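Local coordinates for protein putative angiotensinogen (Lampetra fluviatilis, PDB 5INW) that binds heparin and, as a member of the serpin family, inhibits thrombin, an activity that heparin promotes through a template mechanism, at residues A[175-179]-A[238-243]; A[388-394]-A[412-418]. The protein carries 1 engineered substitution. One frame throughout, in Å; residues are numbered along the deposited sequence.

Contact 1: residues A[175-179]-A[238-243]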
loop_
_atom_site.group_PDB
_atom_site.type_symbol
_atom_site.label_atom_id
_atom_site.label_comp_id
_atom_site.label_asym_id
_atom_site.label_seq_id
_atom_site.Cartn_x
_atom_site.Cartn_y
_atom_site.Cartn_z
ATOM N N VAL A 175 -5.435 0.253 14.595
ATOM C CA VAL A 175 -6.188 0.860 15.692
ATOM C C VAL A 175 -7.647 0.693 15.405
ATOM O O VAL A 175 -8.050 0.819 14.246
ATOM C CB VAL A 175 -5.860 2.349 15.870
ATOM C CG1 VAL A 175 -6.595 2.904 17.077
ATOM C CG2 VAL A 175 -4.359 2.526 16.110
ATOM N N VAL A 176 -8.414 0.325 16.429
ATOM C CA VAL A 176 -9.826 0.115 16.287
ATOM C C VAL A 176 -10.577 0.925 17.322
ATOM O O VAL A 176 -10.469 0.717 18.557
ATOM C CB VAL A 176 -10.202 -1.379 16.399
ATOM C CG1 VAL A 176 -11.715 -1.566 16.344
ATOM C CG2 VAL A 176 -9.512 -2.210 15.292
ATOM N N PHE A 177 -11.382 1.845 16.829
ATOM C CA PHE A 177 -12.256 2.627 17.698
ATOM C C PHE A 177 -13.661 2.035 17.683
ATOM O O PHE A 177 -14.152 1.616 16.638
ATOM C CB PHE A 177 -12.275 4.086 17.226
ATOM C CG PHE A 177 -10.938 4.725 17.192
ATOM C CD1 PHE A 177 -10.336 5.150 18.368
ATOM C CD2 PHE A 177 -10.256 4.891 15.959
ATOM C CE1 PHE A 177 -9.101 5.770 18.358
ATOM C CE2 PHE A 177 -8.986 5.519 15.935
ATOM C CZ PHE A 177 -8.402 5.948 17.155
ATOM N N SER A 178 -14.334 2.085 18.816
ATOM C CA SER A 178 -15.686 1.540 18.947
ATOM C C SER A 178 -16.626 2.516 19.663
ATOM O O SER A 178 -16.210 3.247 20.576
ATOM C CB SER A 178 -15.601 0.190 19.679
ATOM O OG SER A 178 -16.865 -0.257 20.107
ATOM N N LYS A 179 -17.906 2.486 19.265
ATOM C CA LYS A 179 -18.974 3.289 19.959
ATOM C C LYS A 179 -19.029 3.001 21.450
ATOM O O LYS A 179 -18.924 1.847 21.880
ATOM C CB LYS A 179 -20.347 3.040 19.372
ATOM C CG LYS A 179 -21.388 4.086 19.686
ATOM C CD LYS A 179 -22.721 3.698 19.046
ATOM C CE LYS A 179 -23.613 4.894 18.736
ATOM N NZ LYS A 179 -24.237 5.484 19.951
ATOM N N THR A 238 -22.057 6.289 13.524
ATOM C CA THR A 238 -20.899 5.463 13.451
ATOM C C THR A 238 -20.773 4.652 14.699
ATOM O O THR A 238 -20.874 5.161 15.848
ATOM C CB THR A 238 -19.632 6.289 13.242
ATOM O OG1 THR A 238 -19.764 6.948 11.986
ATOM C CG2 THR A 238 -18.377 5.390 13.203
ATOM N N SER A 239 -20.487 3.393 14.433
ATOM C CA SER A 239 -20.395 2.382 15.436
ATOM C C SER A 239 -18.986 1.826 15.614
ATOM O O SER A 239 -18.609 1.531 16.751
ATOM C CB SER A 239 -21.402 1.287 15.118
ATOM O OG SER A 239 -22.630 1.619 15.752
ATOM N N LEU A 240 -18.206 1.714 14.536
ATOM C CA LEU A 240 -16.754 1.508 14.661
ATOM C C LEU A 240 -15.996 2.174 13.538
ATOM O O LEU A 240 -16.561 2.421 12.474
ATOM C CB LEU A 240 -16.371 0.042 14.598
ATOM C CG LEU A 240 -16.737 -0.848 15.762
ATOM C CD1 LEU A 240 -18.102 -1.486 15.479
ATOM C CD2 LEU A 240 -15.631 -1.892 15.982
ATOM N N VAL A 241 -14.705 2.411 13.791
ATOM C CA VAL A 241 -13.756 2.875 12.792
ATOM C C VAL A 241 -12.489 2.060 12.937
ATOM O O VAL A 241 -11.933 2.043 14.008
ATOM C CB VAL A 241 -13.420 4.356 13.001
ATOM C CG1 VAL A 241 -12.426 4.831 11.949
ATOM C CG2 VAL A 241 -14.686 5.149 12.881
ATOM N N ILE A 242 -12.022 1.432 11.865
ATOM C CA ILE A 242 -10.815 0.604 11.863
ATOM C C ILE A 242 -9.781 1.362 11.085
ATOM O O ILE A 242 -10.096 1.929 10.095
ATOM C CB ILE A 242 -11.072 -0.731 11.127
ATOM C CG1 ILE A 242 -12.034 -1.595 11.958
ATOM C CG2 ILE A 242 -9.800 -1.523 10.867
ATOM C CD1 ILE A 242 -12.728 -2.672 11.155
ATOM N N VAL A 243 -8.545 1.344 11.551
ATOM C CA VAL A 243 -7.459 2.140 10.953
ATOM C C VAL A 243 -6.222 1.286 10.841
ATOM O O VAL A 243 -5.804 0.647 11.800
ATOM C CB VAL A 243 -7.104 3.343 11.855
ATOM C CG1 VAL A 243 -5.786 3.963 11.449
ATOM C CG2 VAL A 243 -8.243 4.342 11.853
#

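Contact 2: residues A[388-394]-A[412-418]. Residue 418 of segment 412-418 comes from a tag, linker or insertion.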
loop_
_atom_site.group_PDB
_atom_site.type_symbol
_atom_site.label_atom_id
_atom_site.label_comp_id
_atom_site.label_asym_id
_atom_site.label_seq_id
_atom_site.Cartn_x
_atom_site.Cartn_y
_atom_site.Cartn_z
ATOM N N LEU A 388 -24.498 -4.378 11.689
ATOM C CA LEU A 388 -23.447 -3.485 11.212
ATOM C C LEU A 388 -23.067 -3.804 9.764
ATOM O O LEU A 388 -23.149 -4.966 9.323
ATOM C CB LEU A 388 -22.231 -3.571 12.132
ATOM C CG LEU A 388 -22.411 -3.280 13.646
ATOM C CD1 LEU A 388 -21.104 -3.382 14.367
ATOM C CD2 LEU A 388 -23.033 -1.905 13.876
ATOM N N HIS A 389 -22.698 -2.745 9.034
ATOM C CA HIS A 389 -22.172 -2.868 7.699
ATOM C C HIS A 389 -21.031 -1.883 7.560
ATOM O O HIS A 389 -20.949 -0.909 8.325
ATOM C CB HIS A 389 -23.277 -2.596 6.628
ATOM C CG HIS A 389 -23.857 -1.208 6.664
ATOM N ND1 HIS A 389 -23.559 -0.257 5.716
ATOM C CD2 HIS A 389 -24.713 -0.616 7.529
ATOM C CE1 HIS A 389 -24.206 0.861 5.985
ATOM N NE2 HIS A 389 -24.898 0.675 7.095
ATOM N N VAL A 390 -20.200 -2.092 6.531
ATOM C CA VAL A 390 -19.166 -1.128 6.160
ATOM C C VAL A 390 -19.813 0.034 5.402
ATOM O O VAL A 390 -20.288 -0.124 4.293
ATOM C CB VAL A 390 -18.084 -1.748 5.247
ATOM C CG1 VAL A 390 -17.025 -0.723 4.903
ATOM C CG2 VAL A 390 -17.453 -2.973 5.894
ATOM N N ASP A 391 -19.744 1.226 5.979
ATOM C CA ASP A 391 -20.193 2.447 5.317
ATOM C C ASP A 391 -19.238 2.908 4.268
ATOM O O ASP A 391 -19.648 3.232 3.210
ATOM C CB ASP A 391 -20.315 3.561 6.325
ATOM C CG ASP A 391 -20.992 4.766 5.753
ATOM O OD1 ASP A 391 -21.997 4.601 5.019
ATOM O OD2 ASP A 391 -20.552 5.881 6.068
ATOM N N LYS A 392 -17.953 2.917 4.582
ATOM C CA LYS A 392 -16.947 3.637 3.856
ATOM C C LYS A 392 -15.536 3.060 4.104
ATOM O O LYS A 392 -15.170 2.740 5.263
ATOM C CB LYS A 392 -16.988 5.101 4.319
ATOM C CG LYS A 392 -15.956 5.995 3.623
ATOM C CD LYS A 392 -16.410 7.443 3.461
ATOM C CE LYS A 392 -16.091 7.993 2.072
ATOM N NZ LYS A 392 -16.947 9.175 1.695
ATOM N N ILE A 393 -14.743 3.009 3.032
ATOM C CA ILE A 393 -13.314 2.672 3.094
ATOM C C ILE A 393 -12.435 3.591 2.253
ATOM O O ILE A 393 -12.536 3.606 1.045
ATOM C CB ILE A 393 -13.056 1.268 2.561
ATOM C CG1 ILE A 393 -13.806 0.245 3.386
ATOM C CG2 ILE A 393 -11.581 0.938 2.614
ATOM C CD1 ILE A 393 -13.482 -1.192 2.997
ATOM N N THR A 394 -11.589 4.363 2.899
ATOM C CA THR A 394 -10.699 5.249 2.181
ATOM C C THR A 394 -9.316 4.643 2.233
ATOM O O THR A 394 -9.057 3.771 3.041
ATOM C CB THR A 394 -10.771 6.702 2.723
ATOM O OG1 THR A 394 -10.694 6.732 4.152
ATOM C CG2 THR A 394 -12.104 7.279 2.370
ATOM N N THR A 412 -5.273 3.349 5.755
ATOM C CA THR A 412 -6.568 2.829 5.395
ATOM C C THR A 412 -7.510 3.020 6.568
ATOM O O THR A 412 -7.186 2.676 7.692
ATOM C CB THR A 412 -6.455 1.365 5.129
ATOM O OG1 THR A 412 -5.357 1.180 4.227
ATOM C CG2 THR A 412 -7.747 0.803 4.564
ATOM N N VAL A 413 -8.687 3.557 6.275
ATOM C CA VAL A 413 -9.712 3.837 7.244
ATOM C C VAL A 413 -10.999 3.121 6.813
ATOM O O VAL A 413 -11.421 3.268 5.681
ATOM C CB VAL A 413 -9.946 5.361 7.371
ATOM C CG1 VAL A 413 -11.046 5.667 8.373
ATOM C CG2 VAL A 413 -8.701 6.015 7.835
ATOM N N VAL A 414 -11.664 2.441 7.760
ATOM C CA VAL A 414 -12.924 1.742 7.518
ATOM C C VAL A 414 -13.944 2.270 8.489
ATOM O O VAL A 414 -13.660 2.377 9.663
ATOM C CB VAL A 414 -12.779 0.240 7.756
ATOM C CG1 VAL A 414 -14.052 -0.489 7.336
ATOM C CG2 VAL A 414 -11.596 -0.323 6.957
ATOM N N GLY A 415 -15.124 2.638 8.017
ATOM C CA GLY A 415 -16.141 3.179 8.924
ATOM C C GLY A 415 -17.264 2.197 8.935
ATOM O O GLY A 415 -17.727 1.798 7.859
ATOM N N ILE A 416 -17.720 1.812 10.119
ATOM C CA ILE A 416 -18.766 0.840 10.255
ATOM C C ILE A 416 -19.992 1.519 10.902
ATOM O O ILE A 416 -19.861 2.124 11.932
ATOM C CB ILE A 416 -18.326 -0.336 11.171
ATOM C CG1 ILE A 416 -16.947 -0.896 10.827
ATOM C CG2 ILE A 416 -19.353 -1.487 11.161
ATOM C CD1 ILE A 416 -16.927 -1.936 9.756
ATOM N N MET A 417 -21.180 1.363 10.321
ATOM C CA MET A 417 -22.458 1.959 10.832
ATOM C C MET A 417 -23.561 0.905 10.994
ATOM O O MET A 417 -23.408 -0.249 10.544
ATOM C CB MET A 417 -22.997 2.981 9.810
ATOM C CG MET A 417 -22.201 4.257 9.612
ATOM S SD MET A 417 -23.261 5.589 9.005
ATOM C CE MET A 417 -24.472 4.765 7.965
ATOM N N ALA A 418 -24.697 1.324 11.563
ATOM C CA ALA A 418 -26.001 0.603 11.401
ATOM C C ALA A 418 -27.023 1.401 10.577
ATOM O O ALA A 418 -28.160 0.971 10.446
ATOM C CB ALA A 418 -26.574 0.275 12.757
#

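Contact 1: residues A[175-179]-A[238-243]
Neighbouring strands of an antiparallel sheet set their side chains in register on two faces, as 175-179 and 238-243 do. The two strands run at 175° with axes 4.6 Å apart. Val175 pairs with Val243 and Phe177 with Val241 as hydrogen-bonded pairs, while Val176-Ile242 and Ser178-Leu240 are non-hydrogen-bonded. One face carries Val175, Phe177, Val241 and Val243. Its three valines are all in the t rotamer, and Val175 CB lies 4.3 Å from Val243 CB. Phe177 takes the m rotamer, so that its CD2 reaches Val241 CB at 4.4 Å and the ring edge meets Val243, CE2 to CG2, at 4.3 Å. Helix 208-221 packs on this face, with Met215 touching both Phe177 and Val241. By position and topology these are strands s2A and s3A of serpin β-sheet A, and the overlying helix corresponds to helix F. The reverse face rests partly on helix 110-122, where Val119 touches both Val176 and Ile242. Here Val176, in t, spreads its two methyls along the partner strand, CG1 3.9 Å from Leu240 CD2 and CG2 4.2 Å from Ile242 CG1, while Leu240 CG lies 4.2 Å from Ser178 CB. Near the strand end, Lys179 N donates to Ser239 O at 2.8 Å; its chain stretches through three t angles, passing Ser239 OG at 3.9 Å from CD before its end leads away. The Ser239 hydroxyl is hydrogen-bonded to Gln386.

Contact 2: residues A[388-394]-A[412-418]
Met417, His389 and Ile416 bury more of their surface in this contact than the other residues of 388-394 and 412-418, and together they show how a strand end is held by backbone and side chains at once. His389 and Met417 form an antiparallel hydrogen-bonded pair: His389 N donates to Met417 O and Met417 N to His389 O, both at 3.0 Å. Their side chains share a face. The p rotamer of His389 brings its NE2 to 4.0 Å from Met417 CB, with the ring edge toward the backbone of the inserted residue Ala418, and Tyr375 meets the imidazole at about 40° between planes. Met417 (m and t for its first two angles) rises off the sheet, and a chi3 of -34°, between wells, folds its methyl over toward 388-394, where CE comes to 3.9 Å from Asp391 OD1. In serpin terms, strand 389-401 corresponds to s5A, and 405-417 is the N-terminal part of the cleaved reactive loop, inserted into β-sheet A as strand s4A and forming a hairpin with s5A. Ile416 faces the other way, toward the interior: its CG2 packs on Leu388 CB at 3.7 Å and lies 3.3 Å from His389 O, while CD1 meets Val390 CG2 at 4.0 Å. Just beyond Val390, the register slips by one residue in a classic beta bulge. Asp391 and Lys392 both face Gly415, whose O accepts Asp391 N at 2.8 Å and, weakly, Lys392 N at 3.5 Å. Gly415 N returns a bond to Lys392 O at 2.8 Å, after which Ile393-Val414 and Thr394-Val413 continue the pairing.

The general principle at work is serpin loop insertion: after cleavage, the reactive loop becomes a central strand of β-sheet A. Contact 1 joins two strands on one side of it, and contact 2 ties the loop to its neighbour on the other. Their centres are 9 Å apart, and 238-243 abuts 412-418, with probable hydrogen bonds from Ile416 N to Leu240 O (2.7 Å) and from Val414 N to Ile242 O (2.9 Å). Ser239 and Leu240 face Ile416 together in a classic bulge, so the inserted strand has a bulged partner on each side. Leu240 CD1 also packs on Leu388 CD1 at 3.7 Å, so the two flanking segments meet across the inserted strand on the face to which Ile416 points.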